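Oxidized polyvinyl alcohol hydrolase (PDB 3WLA) hydrolyses beta-diketones such as 4,6-nonanedione and oxidized polyvinyl alcohol, cleaving the latter in the second step of polyvinyl alcohol degradation. Local coordinates at residues F16-G21 against G146-L151; G21-F26 against R33-V38; D29-A34 against V86-E91; A47-P52 against G79-S84; R153-L158 against S305-S310. All coordinates share one frame; numbering follows the deposited sequence.

Contact 1 of 5, residues F16-G21 against G146-L151; sequences FTPKAG and GTKWKL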
# COMPACT_ATOMS: atom_id res chain seq x y z
N PHE A 16 -0.88 23.93 -11.58
CA PHE A 16 -1.78 23.16 -10.75
C PHE A 16 -1.85 23.71 -9.34
O PHE A 16 -0.82 24.04 -8.75
CB PHE A 16 -1.32 21.70 -10.64
CG PHE A 16 -2.30 20.82 -9.94
CD1 PHE A 16 -3.38 20.27 -10.63
CD2 PHE A 16 -2.21 20.63 -8.56
CE1 PHE A 16 -4.36 19.56 -9.95
CE2 PHE A 16 -3.19 19.92 -7.88
CZ PHE A 16 -4.27 19.39 -8.57
N THR A 17 -3.05 23.77 -8.79
CA THR A 17 -3.25 24.19 -7.41
C THR A 17 -4.30 23.24 -6.83
O THR A 17 -5.40 23.05 -7.37
CB THR A 17 -3.69 25.70 -7.34
OG1 THR A 17 -5.02 25.83 -7.81
CG2 THR A 17 -2.78 26.55 -8.23
N PRO A 18 -3.96 22.62 -5.68
CA PRO A 18 -4.80 21.66 -4.99
C PRO A 18 -6.01 22.25 -4.34
O PRO A 18 -5.98 23.39 -3.92
CB PRO A 18 -3.84 21.07 -3.96
CG PRO A 18 -3.11 22.25 -3.50
CD PRO A 18 -2.80 22.98 -4.84
N LYS A 19 -7.08 21.48 -4.24
CA LYS A 19 -8.28 21.94 -3.56
C LYS A 19 -8.94 20.77 -2.87
O LYS A 19 -8.55 19.61 -3.08
CB LYS A 19 -9.27 22.57 -4.54
CG LYS A 19 -9.75 21.66 -5.59
CD LYS A 19 -10.45 22.48 -6.67
CE LYS A 19 -11.35 21.61 -7.52
NZ LYS A 19 -12.22 22.44 -8.41
N ALA A 20 -9.92 21.07 -2.03
CA ALA A 20 -10.67 20.07 -1.33
C ALA A 20 -11.51 19.31 -2.32
O ALA A 20 -12.00 19.87 -3.31
CB ALA A 20 -11.57 20.71 -0.27
N GLY A 21 -11.68 18.01 -2.07
CA GLY A 21 -12.49 17.21 -2.98
C GLY A 21 -11.73 16.64 -4.17
O GLY A 21 -10.51 16.36 -4.09
N GLY A 146 0.48 19.51 0.34
CA GLY A 146 1.22 20.17 1.40
C GLY A 146 1.48 21.67 1.19
O GLY A 146 2.04 22.33 2.07
N THR A 147 1.10 22.23 0.03
CA THR A 147 1.32 23.66 -0.18
C THR A 147 0.08 24.44 0.24
O THR A 147 0.14 25.64 0.43
CB THR A 147 1.62 24.03 -1.66
OG1 THR A 147 0.49 23.70 -2.48
CG2 THR A 147 2.87 23.33 -2.18
N LYS A 148 -1.05 23.76 0.38
CA LYS A 148 -2.26 24.45 0.77
C LYS A 148 -2.71 24.10 2.20
O LYS A 148 -3.36 24.91 2.85
CB LYS A 148 -3.35 24.20 -0.27
CG LYS A 148 -4.67 24.80 0.11
CD LYS A 148 -5.65 24.92 -1.07
CE LYS A 148 -7.01 25.47 -0.56
NZ LYS A 148 -8.14 25.39 -1.56
N TRP A 149 -2.37 22.90 2.69
CA TRP A 149 -2.69 22.52 4.08
C TRP A 149 -1.37 22.18 4.77
O TRP A 149 -0.45 21.72 4.12
CB TRP A 149 -3.63 21.32 4.15
CG TRP A 149 -5.03 21.62 3.70
CD1 TRP A 149 -6.10 21.97 4.47
CD2 TRP A 149 -5.51 21.57 2.35
NE1 TRP A 149 -7.23 22.14 3.69
CE2 TRP A 149 -6.88 21.90 2.38
CE3 TRP A 149 -4.91 21.28 1.12
CZ2 TRP A 149 -7.66 21.93 1.23
CZ3 TRP A 149 -5.69 21.32 -0.02
CH2 TRP A 149 -7.04 21.64 0.04
N LYS A 150 -1.26 22.40 6.08
CA LYS A 150 -0.01 22.07 6.76
C LYS A 150 0.06 20.58 7.08
O LYS A 150 -0.73 20.07 7.88
CB LYS A 150 0.14 22.90 8.04
CG LYS A 150 0.38 24.40 7.74
CD LYS A 150 1.01 25.15 8.92
CE LYS A 150 2.13 26.08 8.44
NZ LYS A 150 3.38 25.38 7.93
N LEU A 151 1.01 19.88 6.47
CA LEU A 151 1.16 18.43 6.68
C LEU A 151 2.41 18.09 7.53
O LEU A 151 3.35 18.89 7.59
CB LEU A 151 1.24 17.72 5.31
CG LEU A 151 0.15 18.08 4.28
CD1 LEU A 151 0.37 17.34 2.96
CD2 LEU A 151 -1.20 17.74 4.87
O HOH W 1 -10.55 23.94 -1.35

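Contact 2 of 5, residues G21-F26 against R33-V38; sequences GLNTDF and RAFVVV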
# COMPACT_ATOMS: atom_id res chain seq x y z
N GLY A 21 -11.68 18.01 -2.07
CA GLY A 21 -12.49 17.21 -2.98
C GLY A 21 -11.73 16.64 -4.17
O GLY A 21 -10.51 16.36 -4.09
N LEU A 22 -12.43 16.45 -5.27
CA LEU A 22 -11.80 15.89 -6.45
C LEU A 22 -10.88 16.86 -7.16
O LEU A 22 -11.27 18.03 -7.41
CB LEU A 22 -12.83 15.39 -7.48
CG LEU A 22 -12.20 14.84 -8.78
CD1 LEU A 22 -11.27 13.62 -8.40
CD2 LEU A 22 -13.29 14.39 -9.75
N ASN A 23 -9.68 16.37 -7.45
CA ASN A 23 -8.68 17.10 -8.21
C ASN A 23 -8.39 16.27 -9.48
O ASN A 23 -8.13 15.04 -9.38
CB ASN A 23 -7.38 17.23 -7.42
CG ASN A 23 -7.51 18.14 -6.23
OD1 ASN A 23 -6.87 19.20 -6.17
ND2 ASN A 23 -8.33 17.74 -5.26
N THR A 24 -8.41 16.92 -10.66
CA THR A 24 -8.12 16.27 -11.94
C THR A 24 -7.03 17.03 -12.68
O THR A 24 -6.66 18.15 -12.32
CB THR A 24 -9.39 16.17 -12.83
OG1 THR A 24 -9.98 17.48 -13.00
CG2 THR A 24 -10.42 15.21 -12.17
N ASP A 25 -6.44 16.39 -13.68
CA ASP A 25 -5.37 17.02 -14.46
C ASP A 25 -4.08 17.40 -13.76
O ASP A 25 -3.42 18.39 -14.11
CB ASP A 25 -5.92 18.24 -15.22
CG ASP A 25 -6.91 17.83 -16.30
OD1 ASP A 25 -6.78 16.70 -16.82
OD2 ASP A 25 -7.81 18.64 -16.63
N PHE A 26 -3.70 16.62 -12.77
CA PHE A 26 -2.45 16.84 -12.08
C PHE A 26 -1.40 16.27 -13.01
O PHE A 26 -1.47 15.09 -13.38
CB PHE A 26 -2.43 16.06 -10.78
CG PHE A 26 -1.18 16.23 -10.01
CD1 PHE A 26 -1.05 17.29 -9.10
CD2 PHE A 26 -0.12 15.34 -10.18
CE1 PHE A 26 0.11 17.45 -8.35
CE2 PHE A 26 1.05 15.48 -9.44
CZ PHE A 26 1.17 16.55 -8.51
N ARG A 33 -3.32 13.12 -13.95
CA ARG A 33 -3.74 12.29 -12.81
C ARG A 33 -4.77 12.99 -11.93
O ARG A 33 -4.93 14.23 -11.97
CB ARG A 33 -2.51 11.89 -12.00
CG ARG A 33 -1.41 11.16 -12.80
CD ARG A 33 -1.92 9.86 -13.46
NE ARG A 33 -2.43 8.89 -12.46
CZ ARG A 33 -1.66 7.97 -11.86
NH1 ARG A 33 -0.35 7.89 -12.12
NH2 ARG A 33 -2.20 7.11 -11.03
N ALA A 34 -5.49 12.19 -11.16
CA ALA A 34 -6.56 12.68 -10.31
C ALA A 34 -6.45 12.09 -8.89
O ALA A 34 -5.87 11.00 -8.69
CB ALA A 34 -7.91 12.32 -10.94
N PHE A 35 -7.03 12.81 -7.93
CA PHE A 35 -7.02 12.37 -6.51
C PHE A 35 -8.03 13.17 -5.68
O PHE A 35 -8.42 14.30 -6.05
CB PHE A 35 -5.60 12.48 -5.92
CG PHE A 35 -4.99 13.86 -6.01
CD1 PHE A 35 -4.14 14.19 -7.05
CD2 PHE A 35 -5.26 14.83 -5.02
CE1 PHE A 35 -3.53 15.49 -7.12
CE2 PHE A 35 -4.68 16.11 -5.05
CZ PHE A 35 -3.81 16.45 -6.10
N VAL A 36 -8.52 12.56 -4.59
CA VAL A 36 -9.52 13.19 -3.75
C VAL A 36 -8.88 13.65 -2.43
O VAL A 36 -8.22 12.87 -1.75
CB VAL A 36 -10.68 12.21 -3.54
CG1 VAL A 36 -11.76 12.79 -2.67
CG2 VAL A 36 -11.29 11.83 -4.90
N VAL A 37 -9.06 14.92 -2.09
CA VAL A 37 -8.49 15.50 -0.86
C VAL A 37 -9.60 15.70 0.18
O VAL A 37 -10.65 16.29 -0.12
CB VAL A 37 -7.83 16.88 -1.18
CG1 VAL A 37 -7.32 17.56 0.15
CG2 VAL A 37 -6.63 16.65 -2.11
N VAL A 38 -9.40 15.13 1.37
CA VAL A 38 -10.39 15.28 2.49
C VAL A 38 -9.58 15.83 3.64
O VAL A 38 -9.00 15.07 4.41
CB VAL A 38 -11.02 13.92 2.90
CG1 VAL A 38 -12.20 14.15 3.87
CG2 VAL A 38 -11.53 13.17 1.65

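Contact 3 of 5, residues D29-A34 against V86-E91; sequences DGKKRA and VRQCAE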
# COMPACT_ATOMS: atom_id res chain seq x y z
N ASP A 29 4.73 12.76 -14.87
CA ASP A 29 5.39 11.90 -15.84
C ASP A 29 4.64 11.96 -17.17
O ASP A 29 4.57 10.98 -17.90
CB ASP A 29 5.49 10.44 -15.35
CG ASP A 29 6.70 10.22 -14.49
OD1 ASP A 29 7.81 10.44 -15.01
OD2 ASP A 29 6.58 9.86 -13.31
N GLY A 30 4.05 13.13 -17.44
CA GLY A 30 3.34 13.34 -18.68
C GLY A 30 1.94 12.84 -18.75
O GLY A 30 1.34 12.82 -19.82
N LYS A 31 1.37 12.43 -17.61
CA LYS A 31 0.00 11.95 -17.66
C LYS A 31 -0.88 12.91 -16.87
O LYS A 31 -0.37 13.69 -16.08
CB LYS A 31 -0.08 10.53 -17.06
CG LYS A 31 0.72 9.46 -17.84
CD LYS A 31 0.90 8.16 -17.03
CE LYS A 31 1.30 7.05 -17.97
NZ LYS A 31 2.06 6.05 -17.29
N LYS A 32 -2.18 12.84 -17.08
CA LYS A 32 -3.12 13.66 -16.33
C LYS A 32 -3.67 12.78 -15.19
O LYS A 32 -4.43 11.84 -15.42
CB LYS A 32 -4.24 14.16 -17.24
CG LYS A 32 -3.73 15.24 -18.28
CD LYS A 32 -4.85 15.75 -19.18
CE LYS A 32 -4.29 16.50 -20.40
NZ LYS A 32 -5.24 16.49 -21.60
N ARG A 33 -3.32 13.12 -13.95
CA ARG A 33 -3.74 12.29 -12.81
C ARG A 33 -4.77 12.99 -11.93
O ARG A 33 -4.93 14.23 -11.97
CB ARG A 33 -2.51 11.89 -12.00
CG ARG A 33 -1.41 11.16 -12.80
CD ARG A 33 -1.92 9.86 -13.46
NE ARG A 33 -2.43 8.89 -12.46
CZ ARG A 33 -1.66 7.97 -11.86
NH1 ARG A 33 -0.35 7.89 -12.12
NH2 ARG A 33 -2.20 7.11 -11.03
N ALA A 34 -5.49 12.19 -11.16
CA ALA A 34 -6.56 12.68 -10.31
C ALA A 34 -6.45 12.09 -8.89
O ALA A 34 -5.87 11.00 -8.69
CB ALA A 34 -7.91 12.32 -10.94
N VAL A 86 -6.39 8.39 -7.67
CA VAL A 86 -7.15 7.66 -8.66
C VAL A 86 -6.20 6.85 -9.58
O VAL A 86 -5.14 7.34 -10.03
CB VAL A 86 -8.02 8.63 -9.52
CG1 VAL A 86 -8.72 7.83 -10.63
CG2 VAL A 86 -9.09 9.32 -8.59
N ARG A 87 -6.57 5.60 -9.85
CA ARG A 87 -5.73 4.71 -10.69
C ARG A 87 -5.67 5.25 -12.15
O ARG A 87 -6.69 5.73 -12.65
CB ARG A 87 -6.33 3.30 -10.72
CG ARG A 87 -6.25 2.52 -9.37
CD ARG A 87 -7.24 1.35 -9.34
NE ARG A 87 -8.58 1.93 -9.46
CZ ARG A 87 -9.71 1.24 -9.60
NH1 ARG A 87 -9.69 -0.11 -9.61
NH2 ARG A 87 -10.88 1.93 -9.74
N GLN A 88 -4.53 5.12 -12.81
CA GLN A 88 -4.39 5.57 -14.21
C GLN A 88 -5.51 5.03 -15.10
O GLN A 88 -6.12 5.78 -15.87
CB GLN A 88 -3.05 5.12 -14.82
CG GLN A 88 -1.86 5.75 -14.22
CD GLN A 88 -0.57 5.17 -14.73
OE1 GLN A 88 0.33 4.84 -13.93
NE2 GLN A 88 -0.43 5.05 -16.05
N CYS A 89 -5.80 3.73 -14.97
CA CYS A 89 -6.82 3.04 -15.77
C CYS A 89 -8.26 3.56 -15.56
O CYS A 89 -9.13 3.32 -16.42
CB CYS A 89 -6.77 1.51 -15.48
SG CYS A 89 -6.97 1.22 -13.65
N ALA A 90 -8.53 4.21 -14.44
CA ALA A 90 -9.88 4.73 -14.19
C ALA A 90 -10.06 6.07 -14.91
O ALA A 90 -11.12 6.68 -14.85
CB ALA A 90 -10.13 4.91 -12.67
N GLU A 91 -9.00 6.51 -15.59
CA GLU A 91 -8.99 7.77 -16.34
C GLU A 91 -9.64 8.96 -15.60
O GLU A 91 -10.59 9.59 -16.08
CB GLU A 91 -9.64 7.52 -17.70
CG GLU A 91 -8.75 6.68 -18.64
CD GLU A 91 -9.41 6.40 -19.98
OE1 GLU A 91 -10.46 5.70 -20.00
OE2 GLU A 91 -8.91 6.90 -21.03
O HOH W 2 -4.96 9.43 -11.67

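Contact 4 of 5, residues A47-P52 against G79-S84; sequences APVWVP and GYMVIS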
# COMPACT_ATOMS: atom_id res chain seq x y z
N ALA A 47 -0.63 18.35 9.95
CA ALA A 47 -1.44 17.11 10.00
C ALA A 47 -0.81 15.85 9.49
O ALA A 47 -0.12 15.85 8.47
CB ALA A 47 -2.75 17.32 9.21
N PRO A 48 -1.01 14.73 10.19
CA PRO A 48 -0.43 13.48 9.69
C PRO A 48 -1.29 13.16 8.44
O PRO A 48 -2.47 13.57 8.35
CB PRO A 48 -0.68 12.50 10.83
CG PRO A 48 -1.80 13.08 11.59
CD PRO A 48 -1.49 14.58 11.56
N VAL A 49 -0.67 12.45 7.49
CA VAL A 49 -1.33 12.08 6.24
C VAL A 49 -1.59 10.58 6.02
O VAL A 49 -0.73 9.73 6.32
CB VAL A 49 -0.48 12.59 5.07
CG1 VAL A 49 -1.06 12.12 3.76
CG2 VAL A 49 -0.45 14.13 5.11
N TRP A 50 -2.80 10.27 5.54
CA TRP A 50 -3.24 8.90 5.21
C TRP A 50 -3.58 8.90 3.70
O TRP A 50 -4.39 9.73 3.24
CB TRP A 50 -4.48 8.55 6.03
CG TRP A 50 -5.19 7.22 5.76
CD1 TRP A 50 -6.55 7.02 5.74
CD2 TRP A 50 -4.60 5.93 5.55
NE1 TRP A 50 -6.85 5.70 5.53
CE2 TRP A 50 -5.68 5.00 5.41
CE3 TRP A 50 -3.27 5.46 5.49
CZ2 TRP A 50 -5.48 3.64 5.20
CZ3 TRP A 50 -3.06 4.10 5.27
CH2 TRP A 50 -4.17 3.19 5.12
N VAL A 51 -2.95 8.01 2.94
CA VAL A 51 -3.19 7.91 1.50
C VAL A 51 -3.69 6.48 1.21
O VAL A 51 -2.90 5.57 0.92
CB VAL A 51 -1.87 8.22 0.71
CG1 VAL A 51 -2.08 8.03 -0.78
CG2 VAL A 51 -1.44 9.65 0.99
N PRO A 52 -5.01 6.26 1.36
CA PRO A 52 -5.58 4.94 1.12
C PRO A 52 -5.81 4.63 -0.36
O PRO A 52 -6.34 5.47 -1.06
CB PRO A 52 -6.91 5.00 1.90
CG PRO A 52 -7.34 6.45 1.64
CD PRO A 52 -6.03 7.21 1.82
N GLY A 79 -8.26 14.11 12.73
CA GLY A 79 -7.06 14.88 12.54
C GLY A 79 -6.16 14.52 11.39
O GLY A 79 -5.15 15.17 11.19
N TYR A 80 -6.53 13.49 10.66
CA TYR A 80 -5.70 13.08 9.52
C TYR A 80 -6.09 13.76 8.22
O TYR A 80 -7.30 13.93 7.95
CB TYR A 80 -5.86 11.60 9.28
CG TYR A 80 -5.26 10.81 10.37
CD1 TYR A 80 -3.91 10.50 10.34
CD2 TYR A 80 -6.01 10.44 11.48
CE1 TYR A 80 -3.30 9.83 11.41
CE2 TYR A 80 -5.42 9.78 12.54
CZ TYR A 80 -4.05 9.48 12.49
OH TYR A 80 -3.42 8.87 13.57
N MET A 81 -5.09 14.16 7.44
CA MET A 81 -5.37 14.66 6.10
C MET A 81 -5.46 13.35 5.26
O MET A 81 -4.50 12.56 5.24
CB MET A 81 -4.19 15.48 5.59
CG MET A 81 -4.14 15.58 4.07
SD MET A 81 -5.60 16.35 3.31
CE MET A 81 -5.03 18.10 3.33
N VAL A 82 -6.59 13.10 4.60
CA VAL A 82 -6.75 11.86 3.80
C VAL A 82 -6.68 12.23 2.29
O VAL A 82 -7.44 13.12 1.83
CB VAL A 82 -8.12 11.21 4.12
CG1 VAL A 82 -8.34 9.85 3.36
CG2 VAL A 82 -8.21 10.98 5.63
N ILE A 83 -5.76 11.61 1.54
CA ILE A 83 -5.68 11.88 0.10
C ILE A 83 -5.77 10.51 -0.61
O ILE A 83 -4.93 9.64 -0.40
CB ILE A 83 -4.33 12.56 -0.28
CG1 ILE A 83 -4.09 13.79 0.57
CG2 ILE A 83 -4.33 12.98 -1.78
CD1 ILE A 83 -2.65 14.23 0.51
N SER A 84 -6.82 10.28 -1.40
CA SER A 84 -6.93 8.99 -2.08
C SER A 84 -6.70 9.24 -3.58
O SER A 84 -7.43 10.06 -4.19
CB SER A 84 -8.31 8.38 -1.86
OG SER A 84 -8.34 7.02 -2.30

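Contact 5 of 5, residues R153-L158 against S305-S310; sequences RKRLFL and SHPKGS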
# COMPACT_ATOMS: atom_id res chain seq x y z
N ARG A 153 5.61 16.24 7.72
CA ARG A 153 6.60 15.53 6.89
C ARG A 153 7.08 14.19 7.45
O ARG A 153 7.49 13.31 6.70
CB ARG A 153 7.81 16.44 6.64
CG ARG A 153 8.96 15.80 5.85
CD ARG A 153 8.61 15.64 4.36
NE ARG A 153 9.63 14.96 3.56
CZ ARG A 153 9.88 13.65 3.58
NH1 ARG A 153 9.16 12.83 4.36
NH2 ARG A 153 10.82 13.14 2.78
N LYS A 154 6.99 14.02 8.77
CA LYS A 154 7.45 12.79 9.40
C LYS A 154 6.35 11.78 9.66
O LYS A 154 6.57 10.74 10.27
CB LYS A 154 8.16 13.13 10.70
CG LYS A 154 9.48 13.85 10.40
CD LYS A 154 10.22 14.20 11.65
CE LYS A 154 11.53 14.90 11.32
NZ LYS A 154 12.10 15.50 12.56
N ARG A 155 5.14 12.11 9.19
CA ARG A 155 3.97 11.25 9.38
C ARG A 155 3.13 11.12 8.08
O ARG A 155 1.90 11.35 8.07
CB ARG A 155 3.12 11.79 10.54
CG ARG A 155 3.71 11.49 11.93
CD ARG A 155 2.75 11.99 13.03
NE ARG A 155 3.27 11.65 14.37
CZ ARG A 155 4.10 12.42 15.08
NH1 ARG A 155 4.53 13.57 14.58
NH2 ARG A 155 4.47 12.06 16.32
N LEU A 156 3.80 10.75 6.99
CA LEU A 156 3.13 10.55 5.72
C LEU A 156 2.99 9.03 5.60
O LEU A 156 3.99 8.34 5.52
CB LEU A 156 3.98 11.08 4.58
CG LEU A 156 4.38 12.55 4.80
CD1 LEU A 156 5.10 13.01 3.51
CD2 LEU A 156 3.12 13.41 5.09
N PHE A 157 1.76 8.53 5.60
CA PHE A 157 1.54 7.09 5.54
C PHE A 157 0.65 6.72 4.38
O PHE A 157 -0.33 7.42 4.10
CB PHE A 157 0.85 6.60 6.82
CG PHE A 157 1.58 6.96 8.08
CD1 PHE A 157 2.75 6.29 8.44
CD2 PHE A 157 1.08 7.95 8.92
CE1 PHE A 157 3.43 6.60 9.64
CE2 PHE A 157 1.76 8.28 10.15
CZ PHE A 157 2.93 7.59 10.49
N LEU A 158 0.96 5.61 3.73
CA LEU A 158 0.11 5.17 2.67
C LEU A 158 -0.33 3.73 2.95
O LEU A 158 0.23 3.02 3.82
CB LEU A 158 0.73 5.30 1.29
CG LEU A 158 1.56 4.17 0.74
CD1 LEU A 158 2.12 4.42 -0.64
CD2 LEU A 158 2.67 4.06 1.73
N SER A 305 2.17 7.03 15.96
CA SER A 305 2.94 7.00 17.21
C SER A 305 4.41 6.73 16.95
O SER A 305 5.25 6.68 17.88
CB SER A 305 2.41 5.92 18.16
OG SER A 305 2.86 4.61 17.80
N HIS A 306 4.75 6.52 15.69
CA HIS A 306 6.12 6.22 15.35
C HIS A 306 6.51 7.07 14.15
O HIS A 306 6.65 6.57 13.07
CB HIS A 306 6.24 4.72 15.02
CG HIS A 306 7.64 4.21 15.08
ND1 HIS A 306 8.43 4.06 13.97
CD2 HIS A 306 8.39 3.79 16.13
CE1 HIS A 306 9.60 3.56 14.32
NE2 HIS A 306 9.61 3.38 15.62
N PRO A 307 6.67 8.39 14.35
CA PRO A 307 7.04 9.28 13.25
C PRO A 307 8.40 8.91 12.65
O PRO A 307 9.26 8.30 13.32
CB PRO A 307 6.99 10.67 13.88
CG PRO A 307 7.27 10.42 15.32
CD PRO A 307 6.54 9.12 15.62
N LYS A 308 8.56 9.25 11.38
CA LYS A 308 9.79 8.94 10.66
C LYS A 308 11.00 9.37 11.48
O LYS A 308 11.08 10.51 11.93
CB LYS A 308 9.80 9.63 9.29
CG LYS A 308 10.93 9.23 8.40
CD LYS A 308 10.61 9.63 6.95
CE LYS A 308 11.24 8.68 5.97
NZ LYS A 308 10.96 7.23 6.12
N GLY A 309 11.91 8.43 11.68
CA GLY A 309 13.10 8.69 12.46
C GLY A 309 13.00 8.20 13.90
O GLY A 309 13.89 8.50 14.70
N SER A 310 11.94 7.46 14.25
CA SER A 310 11.82 6.95 15.63
C SER A 310 12.64 5.69 15.76
O SER A 310 12.88 4.97 14.80
CB SER A 310 10.38 6.60 15.99
OG SER A 310 9.55 7.74 15.92

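Contact 1 of 5, residues F16-G21 against G146-L151
Pro18 packs against Lys148 between residues 16-21, in the loop leading into strand 21-28, and residues 146-151, in the loop after helix 133-145. The proline ring, through CG, rests 3.8 Å from Lys148 CB, and the two side chains slide past each other in opposite directions. Lys148 leaves its backbone with CG anti to the backbone N (chi1 176°) and stays extended from there, a course that carries CD to 3.3 Å from Pro18 O and the amino group on toward Lys19 and Ala20. Thr147 crosses the same CG-CD side of the ring at about a right angle, its OG1 4.0 Å from Pro18 CG; that hydroxyl is hydrogen-bonded to Cys144 O, in the helix just before.

The aromatic part belongs to Trp149. Its indole turns an edge, not a face, to the opposite backbone: CH2 lies 3.6 Å from Lys19 C, with Ala20 N equally near. Lys148 CG, from the same loop, stands over one face of the indole, toward its rim.

The polar link runs through water. One molecule accepts from Lys148 NZ at 2.8 Å and from Ala20 N at 3.0 Å, tying the end of the extended lysine to the opposite main chain.

The arrangement is a surface loop-to-loop contact at the margin of an alpha/beta-hydrolase fold, joining the approach to its edge strand to the exit from one of its helices.

Contact 2 of 5, residues G21-F26 against R33-V38
An antiparallel beta hairpin, interrupted by a G1 beta bulge, pairs residues 21-26 with 33-38. Gly21 is matched with Val37, Asn23 with Phe35 and Phe26 with Arg33, each a hydrogen-bonded pair, while Leu22 and Val36 form a non-hydrogen-bonded pair between the first two. Gly21 N to Val37 O and Asn23 N to Phe35 O both measure 2.8 Å. At the bulge Asp25 and Phe26 both face Arg33, but Phe26 N makes the bond to Arg33 O, at an angle of 164°. Asp25 adopts left-handed backbone angles here, as the first position of a G1 bulge does.

Phe35 touches both Asn23 and Phe26 on their shared face. Its CG stands between the backbone N and the carbonyl carbon (chi1 56°), which lays the ring under Asn23: CB of Asn23 sits over the ring face, 3.9 Å from the centroid, and the amide plane is stacked only 10° from the ring plane. A hydrogen bond from Asn23 ND2 to Lys19 O, with a weak one to Gly21 O, helps hold the amide flat there. Phe26 meets the same ring differently. The edge of Phe35 is directed at the face of Phe26 in an offset edge-to-face pair, with CE1 of Phe35 3.6 Å from Phe26 CD1. On the other face Leu22 CD1 touches Val36 CG2 at 3.9 Å.

Beyond the hairpin, Phe35 packs on Phe137 and Met141 of helix 133-145, and Val36 reaches helix 60-65. Strand 31-38 in turn pairs with strand 81-85, leaving strand 21-28 outermost in the sheet.

Contact 3 of 5, residues D29-A34 against V86-E91
Ala34 and Val86 bring the two backbones together where strand 31-38 passes the end of strand 81-85. Val86 N donates to Ala34 O at 2.9 Å, from a position tilted 34° out of the carbonyl plane. The chain 86-91 then leaves the strand direction and coils into a 3-10 segment at 88-90, while 29-34 starts in a turn and becomes strand from Lys31.

Arg33 and Gln88 carry the side-chain contact. Bends at chi2 and chi3 bring the edge of the Arg33 guanidinium to Val86 O, where NH2 donates at 3.1 Å, nearly in the guanidinium plane. A water receives hydrogen bonds from Arg33 NE and Ala34 N and probably donates to Val86 O, which also takes the Arg33 bond. Gln88 lies over one face of the guanidinium, its CG centred above the group and 3.2 Å from Arg33 CZ. Beside the backbone bond, Ala34 CB packs 4.0 Å from Val86 CB.

Arg33 forms a salt bridge with Asp134, and Lys31, whose chain reaches Gln88, one with Asp133, both at the start of helix 133-145. The contact thus lies between strand 31-38, the loop leaving strand 81-85 and that helix, with Cys89 tied by a disulfide to Cys101.

Contact 4 of 5, residues A47-P52 against G79-S84
Pro48 and Tyr80 meet at about a right angle, CG of the proline 3.6 Å from Tyr80 CD1. Tyr80 holds its CG anti to the carbonyl carbon (chi1 -69°), which brings its CD1-CE1 side against Pro48, and its hydroxyl is hydrogen-bonded to Asn301.

Farther along, paired residues lie side by side and point the same way. Val49 CG2 rests 4.0 Å from Met81 CB, but Met81 then bends at chi2 and chi3, taking its thioether away toward Pro39 and Trp149. On the reverse face Trp50, CG anti to the backbone N (chi1 174°), sets CD1 4.1 Å from Val82 CG1. That methyl also reaches Pro52 CD at 3.8 Å, while Pro52 CB lies over one face of the indole, toward its rim. Ser84 OG donates to Pro52 O at 2.8 Å.

Three backbone bonds join the strands, Met81 N to Pro48 O, Trp50 N to Met81 O and Ile83 N to Trp50 O; Ile83 O is buried without a hydrogen-bonding partner. Helix 133-145 covers Val51 and Ile83, helices 60-65 and 292-304 the Trp50 side. Parallel strands joined through helix 60-65 make a beta-alpha-beta crossover, the repeating element of the alpha/beta-hydrolase sheet.

Contact 5 of 5, residues R153-L158 against S305-S310
Lys154 O receives the amide of Lys308 at 2.7 Å, the one hydrogen bond between these segments. The bond is nearly straight, 171° at the hydrogen, and lies in the carbonyl plane on a lone pair. Pro307 CA comes to 3.4 Å from the same oxygen, and the CB atoms of Lys154 and Lys308 are 4.1 Å apart.

Pro307 lies over one face of the Arg155 guanidinium. CG of the arginine is anti to the carbonyl carbon (chi1 -76°), and the chain runs extended to NE, placing the group alongside the proline ring; Pro307 CB stands over its centre, 3.6 Å from Arg155 CZ. The guanidinium is also held by a salt bridge from NH1 to Asp152 and a hydrogen bond from NE to Ala304 O at the end of helix 292-304.

Pro307 begins a type II turn to Ser310, whose OG donates to Pro307 O at 2.7 Å. From the turn Lys308 bends at chi3 and chi4, and its NZ is hydrogen-bonded to the carbonyls of Pro231, Ser176 and Trp179.

Basic residues gather here, their charged ends apart. Carbonyls receive Lys308 and, from Phe178 and Glu177, Arg153; with Asp152 at Arg155 they probably offset the repulsion, while the direct union rests on one backbone bond and a proline laid on a guanidinium.

Overall arrangement
Contacts 2 and 4 pair strands of one mixed sheet; contacts 1, 3 and 5 involve loops at its margins and ends. Contacts 1 and 2 share Gly21, and Phe16 of the first packs on Phe26 of the second. Contacts 2 and 3 share Arg33 and Ala34, their centres about 10 Å apart. Probable hydrogen bonds join contact 4 to contact 2 (Val36 N to Ser84 O, 2.8 Å), contact 1 (Ala47 N to Lys150 O, 2.7 Å) and contact 5 (Phe157 N to Val49 O, 2.9 Å). In contact 3 the side chain of Arg87 is about 9 Å from that of Ser162, the probable nucleophile. Strand 155-161, which enters contact 5, leads toward Ser162, which probably sits on a nucleophile elbow.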